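PDB 5Z69: DNA replication and repair protein RecF from Caldanaerobacter subterraneus subsp. tengcongensis, which probably acts as an ATP-dependent, DNA-binding recombination mediator of the RecFOR repair pathway, needed for DNA replication and normal SOS induction. Local coordinates for residues A[188-193]-A[253-258]; A[221-226]-A[294-299]. All coordinates share one frame; numbering follows the deposited sequence. Where two conformers were deposited one is given.

Contact 1: residues A[188-193]-A[253-258]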
loop_
_atom_site.group_PDB
_atom_site.type_symbol
_atom_site.label_atom_id
_atom_site.label_comp_id
_atom_site.label_asym_id
_atom_site.label_seq_id
_atom_site.Cartn_x
_atom_site.Cartn_y
_atom_site.Cartn_z
ATOM N N ILE A 188 -0.792 -13.693 -24.524
ATOM C CA ILE A 188 -0.846 -15.079 -24.096
ATOM C C ILE A 188 -0.053 -15.232 -22.797
ATOM O O ILE A 188 -0.491 -15.907 -21.872
ATOM C CB ILE A 188 -0.327 -16.031 -25.189
ATOM C CG1 ILE A 188 -1.061 -15.784 -26.524
ATOM C CG2 ILE A 188 -0.567 -17.451 -24.765
ATOM C CD1 ILE A 188 -0.585 -14.569 -27.391
ATOM N N PHE A 189 1.091 -14.562 -22.717
ATOM C CA PHE A 189 1.853 -14.498 -21.474
ATOM C C PHE A 189 1.090 -13.799 -20.370
ATOM O O PHE A 189 1.176 -14.208 -19.208
ATOM C CB PHE A 189 3.192 -13.803 -21.714
ATOM C CG PHE A 189 4.141 -14.635 -22.513
ATOM C CD1 PHE A 189 4.858 -15.666 -21.910
ATOM C CD2 PHE A 189 4.279 -14.437 -23.870
ATOM C CE1 PHE A 189 5.718 -16.456 -22.644
ATOM C CE2 PHE A 189 5.137 -15.229 -24.611
ATOM C CZ PHE A 189 5.857 -16.237 -23.995
ATOM N N ASP A 190 0.340 -12.756 -20.734
ATOM C CA ASP A 190 -0.462 -12.009 -19.785
ATOM C C ASP A 190 -1.477 -12.915 -19.114
ATOM O O ASP A 190 -1.646 -12.887 -17.884
ATOM C CB ASP A 190 -1.194 -10.849 -20.480
ATOM C CG ASP A 190 -0.304 -9.628 -20.707
ATOM O OD1 ASP A 190 -0.809 -8.640 -21.280
ATOM O OD2 ASP A 190 0.884 -9.647 -20.313
ATOM N N GLU A 191 -2.167 -13.705 -19.935
ATOM C CA GLU A 191 -3.180 -14.631 -19.453
ATOM C C GLU A 191 -2.566 -15.590 -18.443
ATOM O O GLU A 191 -3.146 -15.855 -17.393
ATOM C CB GLU A 191 -3.796 -15.408 -20.618
ATOM C CG GLU A 191 -4.392 -14.515 -21.708
ATOM C CD GLU A 191 -4.980 -15.298 -22.878
ATOM O OE1 GLU A 191 -6.147 -15.030 -23.245
ATOM O OE2 GLU A 191 -4.277 -16.169 -23.436
ATOM N N LYS A 192 -1.374 -16.081 -18.763
ATOM C CA LYS A 192 -0.707 -17.077 -17.925
ATOM C C LYS A 192 -0.285 -16.454 -16.597
ATOM O O LYS A 192 -0.483 -17.050 -15.533
ATOM C CB LYS A 192 0.508 -17.678 -18.644
ATOM C CG LYS A 192 1.081 -18.909 -17.914
ATOM C CD LYS A 192 2.196 -19.572 -18.685
ATOM C CE LYS A 192 2.772 -20.753 -17.894
ATOM N NZ LYS A 192 3.644 -21.594 -18.738
ATOM N N LEU A 193 0.277 -15.249 -16.657
ATOM C CA LEU A 193 0.703 -14.551 -15.441
ATOM C C LEU A 193 -0.458 -14.272 -14.505
ATOM O O LEU A 193 -0.285 -14.255 -13.286
ATOM C CB LEU A 193 1.398 -13.226 -15.780
ATOM C CG LEU A 193 2.823 -13.310 -16.326
ATOM C CD1 LEU A 193 3.309 -11.921 -16.724
ATOM C CD2 LEU A 193 3.789 -13.960 -15.326
ATOM N N ARG A 253 -5.071 -5.200 -15.528
ATOM C CA ARG A 253 -3.948 -4.381 -15.141
ATOM C C ARG A 253 -2.731 -4.606 -16.031
ATOM O O ARG A 253 -2.053 -3.645 -16.360
ATOM C CB ARG A 253 -3.626 -4.632 -13.670
ATOM C CG ARG A 253 -4.750 -4.173 -12.782
ATOM C CD ARG A 253 -4.597 -4.568 -11.332
ATOM N NE ARG A 253 -5.588 -3.852 -10.540
ATOM C CZ ARG A 253 -5.340 -3.258 -9.380
ATOM N NH1 ARG A 253 -4.126 -3.324 -8.849
ATOM N NH2 ARG A 253 -6.316 -2.611 -8.749
ATOM N N LEU A 254 -2.457 -5.852 -16.423
ATOM C CA LEU A 254 -1.335 -6.149 -17.317
ATOM C C LEU A 254 -1.507 -5.416 -18.645
ATOM O O LEU A 254 -0.566 -4.812 -19.182
ATOM C CB LEU A 254 -1.217 -7.665 -17.587
ATOM C CG LEU A 254 -0.867 -8.585 -16.426
ATOM C CD1 LEU A 254 -1.023 -10.050 -16.783
ATOM C CD2 LEU A 254 0.557 -8.289 -16.053
ATOM N N THR A 255 -2.721 -5.499 -19.178
ATOM C CA THR A 255 -3.037 -4.878 -20.460
ATOM C C THR A 255 -2.844 -3.363 -20.403
ATOM O O THR A 255 -2.258 -2.774 -21.305
ATOM C CB THR A 255 -4.481 -5.203 -20.899
ATOM O OG1 THR A 255 -4.663 -6.625 -20.919
ATOM C CG2 THR A 255 -4.756 -4.642 -22.298
ATOM N N LYS A 256 -3.320 -2.744 -19.326
ATOM C CA LYS A 256 -3.188 -1.296 -19.147
ATOM C C LYS A 256 -1.757 -0.856 -18.864
ATOM O O LYS A 256 -1.457 0.341 -18.861
ATOM C CB LYS A 256 -4.100 -0.826 -18.013
ATOM C CG LYS A 256 -5.578 -0.865 -18.363
ATOM C CD LYS A 256 -6.456 -1.042 -17.131
ATOM N N SER A 257 -0.864 -1.820 -18.647
ATOM C CA SER A 257 0.486 -1.505 -18.205
ATOM C C SER A 257 1.484 -1.485 -19.360
ATOM O O SER A 257 2.669 -1.191 -19.177
ATOM C CB SER A 257 0.930 -2.523 -17.140
ATOM O OG SER A 257 2.118 -2.111 -16.497
ATOM N N LEU A 258 0.990 -1.800 -20.552
ATOM C CA LEU A 258 1.855 -2.138 -21.672
ATOM C C LEU A 258 2.872 -1.040 -22.013
ATOM O O LEU A 258 4.064 -1.316 -22.173
ATOM C CB LEU A 258 0.991 -2.482 -22.893
ATOM C CG LEU A 258 1.660 -3.001 -24.174
ATOM C CD1 LEU A 258 0.713 -3.926 -24.908
ATOM C CD2 LEU A 258 2.042 -1.861 -25.095
#

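Contact 2: residues A[221-226]-A[294-299]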
loop_
_atom_site.group_PDB
_atom_site.type_symbol
_atom_site.label_atom_id
_atom_site.label_comp_id
_atom_site.label_asym_id
_atom_site.label_seq_id
_atom_site.Cartn_x
_atom_site.Cartn_y
_atom_site.Cartn_z
ATOM N N GLU A 221 0.430 -11.203 24.291
ATOM C CA GLU A 221 0.927 -11.885 25.483
ATOM C C GLU A 221 2.149 -11.205 26.096
ATOM O O GLU A 221 2.305 -11.205 27.315
ATOM C CB GLU A 221 1.280 -13.344 25.168
ATOM C CG GLU A 221 0.111 -14.232 24.752
ATOM C CD GLU A 221 -0.998 -14.277 25.778
ATOM O OE1 GLU A 221 -0.690 -14.363 26.988
ATOM O OE2 GLU A 221 -2.181 -14.217 25.373
ATOM N N ILE A 222 3.019 -10.637 25.266
ATOM C CA ILE A 222 4.275 -10.088 25.774
ATOM C C ILE A 222 4.385 -8.559 25.718
ATOM O O ILE A 222 5.326 -7.980 26.266
ATOM C CB ILE A 222 5.480 -10.680 25.017
ATOM C CG1 ILE A 222 5.409 -10.327 23.535
ATOM C CG2 ILE A 222 5.539 -12.193 25.197
ATOM C CD1 ILE A 222 6.642 -10.745 22.764
ATOM N N SER A 223 3.432 -7.917 25.051
ATOM C CA SER A 223 3.442 -6.463 24.916
ATOM C C SER A 223 2.058 -5.865 25.129
ATOM O O SER A 223 1.916 -4.649 25.267
ATOM C CB SER A 223 3.971 -6.060 23.540
ATOM O OG SER A 223 5.352 -6.345 23.423
ATOM N N ASN A 224 1.046 -6.727 25.144
ATOM C CA ASN A 224 -0.351 -6.310 25.275
ATOM C C ASN A 224 -0.782 -5.302 24.206
ATOM O O ASN A 224 -1.657 -4.470 24.449
ATOM C CB ASN A 224 -0.606 -5.729 26.672
ATOM C CG ASN A 224 -2.033 -5.928 27.134
ATOM O OD1 ASN A 224 -2.362 -6.948 27.746
ATOM N ND2 ASN A 224 -2.893 -4.955 26.843
ATOM N N GLU A 225 -0.163 -5.383 23.029
ATOM C CA GLU A 225 -0.505 -4.510 21.902
ATOM C C GLU A 225 -1.285 -5.266 20.827
ATOM O O GLU A 225 -1.272 -6.499 20.782
ATOM C CB GLU A 225 0.755 -3.883 21.305
ATOM C CG GLU A 225 1.412 -2.872 22.226
ATOM C CD GLU A 225 2.832 -2.550 21.826
ATOM O OE1 GLU A 225 3.447 -3.367 21.110
ATOM O OE2 GLU A 225 3.339 -1.486 22.230
ATOM N N LYS A 226 -1.968 -4.516 19.970
ATOM C CA LYS A 226 -2.893 -5.099 19.002
ATOM C C LYS A 226 -2.281 -5.152 17.603
ATOM O O LYS A 226 -1.821 -4.125 17.086
ATOM C CB LYS A 226 -4.205 -4.301 18.978
ATOM N N LYS A 294 9.882 -3.121 17.285
ATOM C CA LYS A 294 10.281 -3.777 16.046
ATOM C C LYS A 294 10.926 -5.113 16.365
ATOM O O LYS A 294 10.654 -6.123 15.715
ATOM C CB LYS A 294 11.252 -2.914 15.244
ATOM C CG LYS A 294 10.644 -1.672 14.620
ATOM C CD LYS A 294 11.677 -0.959 13.766
ATOM C CE LYS A 294 11.095 0.273 13.101
ATOM N NZ LYS A 294 10.847 1.333 14.107
ATOM N N ARG A 295 11.793 -5.101 17.369
ATOM C CA ARG A 295 12.449 -6.310 17.839
ATOM C C ARG A 295 11.411 -7.279 18.404
ATOM O O ARG A 295 11.537 -8.496 18.279
ATOM C CB ARG A 295 13.511 -5.961 18.888
ATOM C CG ARG A 295 13.643 -6.958 20.022
ATOM C CD ARG A 295 13.873 -6.236 21.343
ATOM N NE ARG A 295 15.207 -6.473 21.886
ATOM C CZ ARG A 295 15.708 -5.833 22.938
ATOM N NH1 ARG A 295 14.985 -4.908 23.560
ATOM N NH2 ARG A 295 16.933 -6.116 23.366
ATOM N N THR A 296 10.371 -6.724 19.010
ATOM C CA THR A 296 9.304 -7.533 19.570
ATOM C C THR A 296 8.446 -8.128 18.456
ATOM O O THR A 296 8.105 -9.323 18.475
ATOM C CB THR A 296 8.434 -6.700 20.528
ATOM O OG1 THR A 296 9.193 -6.391 21.703
ATOM C CG2 THR A 296 7.178 -7.464 20.922
ATOM N N ALA A 297 8.109 -7.281 17.485
ATOM C CA ALA A 297 7.315 -7.685 16.332
ATOM C C ALA A 297 8.027 -8.758 15.505
ATOM O O ALA A 297 7.386 -9.660 14.985
ATOM C CB ALA A 297 6.997 -6.484 15.464
ATOM N N ALA A 298 9.345 -8.639 15.387
ATOM C CA ALA A 298 10.165 -9.637 14.712
ATOM C C ALA A 298 10.047 -10.988 15.409
ATOM O O ALA A 298 9.914 -12.025 14.755
ATOM C CB ALA A 298 11.602 -9.198 14.672
ATOM N N LEU A 299 10.091 -10.956 16.741
ATOM C CA LEU A 299 10.007 -12.158 17.565
ATOM C C LEU A 299 8.672 -12.870 17.369
ATOM O O LEU A 299 8.626 -14.093 17.186
ATOM C CB LEU A 299 10.214 -11.803 19.043
ATOM C CG LEU A 299 10.100 -12.931 20.073
ATOM C CD1 LEU A 299 10.963 -14.099 19.663
ATOM C CD2 LEU A 299 10.505 -12.467 21.463
#

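Contact 1: residues A[188-193]-A[253-258]
Leu254 of helix 243-256 lies against Asp190 of helix 186-222, and its side chain makes nearly all of the contact. Its CB rests beside the Asp190 carboxylate, 3.8 Å from Asp190 CG. With CG anti to the carbonyl carbon and the chain extended beyond it (chi2 170°), CD1 is carried past the carboxylate to the opposite helix backbone. There Leu254 CD1 comes within 3.1 Å of Asp190 O, a tight approach of methyl to carbonyl, and within 3.6 Å of Asp190 CA. Asp190 and Leu254 run alongside each other, pointing opposite ways. The same leucine methyl just meets Leu193 CB at 4.1 Å, one helical turn on from Asp190. A leucine suits this place because its apolar branch is long enough to reach the backbone of the facing helix. The short aspartate leaves room for it, while its buried OD2 is paired with Arg169 NE in a salt bridge. With an alanine in place of Asp190, Arg169 would probably lose its carboxylate mate and a gap would open beside Leu254 CB. The contact sits among three helices: 243-256 packs on one flank of 186-222, and helix 153-177, which supplies Arg169, also touches Leu193.

Contact 2: residues A[221-226]-A[294-299]
Thr296 and Ile222 meet methyl to methyl, tip to tip, with Ile222 CD1 3.8 Å from Thr296 CG2. This is the dense part of the contact and its closest sound approach. Ile222 reaches it with CG1 held between the backbone N and the carbonyl carbon (chi1 62°) and CD1 extended beyond (chi2 174°). Thr296 has two roles: OG1 hydrogen-bonds to Gly292 O one turn earlier, and CG2 faces the other segment. In one of its two deposited conformers Ser223, the first residue to leave the helical path, brings OG to 3.3 Å from Thr296 CG2, an approach that is doubtful for that reason. Toward Leu299 the fit slackens, since Ile222 CD1 lies 4.4 Å from Leu299 CD2. The backbones stand well apart, with Ser223 CA 8.0 Å from Thr296 CA. All the touching residues are partly exposed, so the contact lies at the surface. Threonine and serine suit such a border, being small and tolerant of water, while isoleucine also packs on Tyr335. With methyl groups doing most of the touching, the join between the end of helix 186-222 and helix 291-313, which follows what is probably the ABC signature sequence, is apolar and relies on shape more than on directed bonds.

Followed from the N terminus, the chain builds much of its ATPase core and helix 153-177 before helix 186-222, whose start carries 188-193 and whose end runs into 221-226. Strand 227-232 and helix 243-256 come next, and residues 253-258 close contact 1 after 59 intervening residues. The chain then passes through strand 275-280 into helix 291-313, where 294-299 closes contact 2 after 67. The segments alternate, so the two closures cross. Their centres lie about 40 Å apart, with the long helix linking them. Contact 1 fastens the early turns of helix 186-222 to helix 243-256; contact 2 brings its far end to the helix preceding strand 318-321 of the mixed sheet, which also holds strand 32-36 before the P-loop.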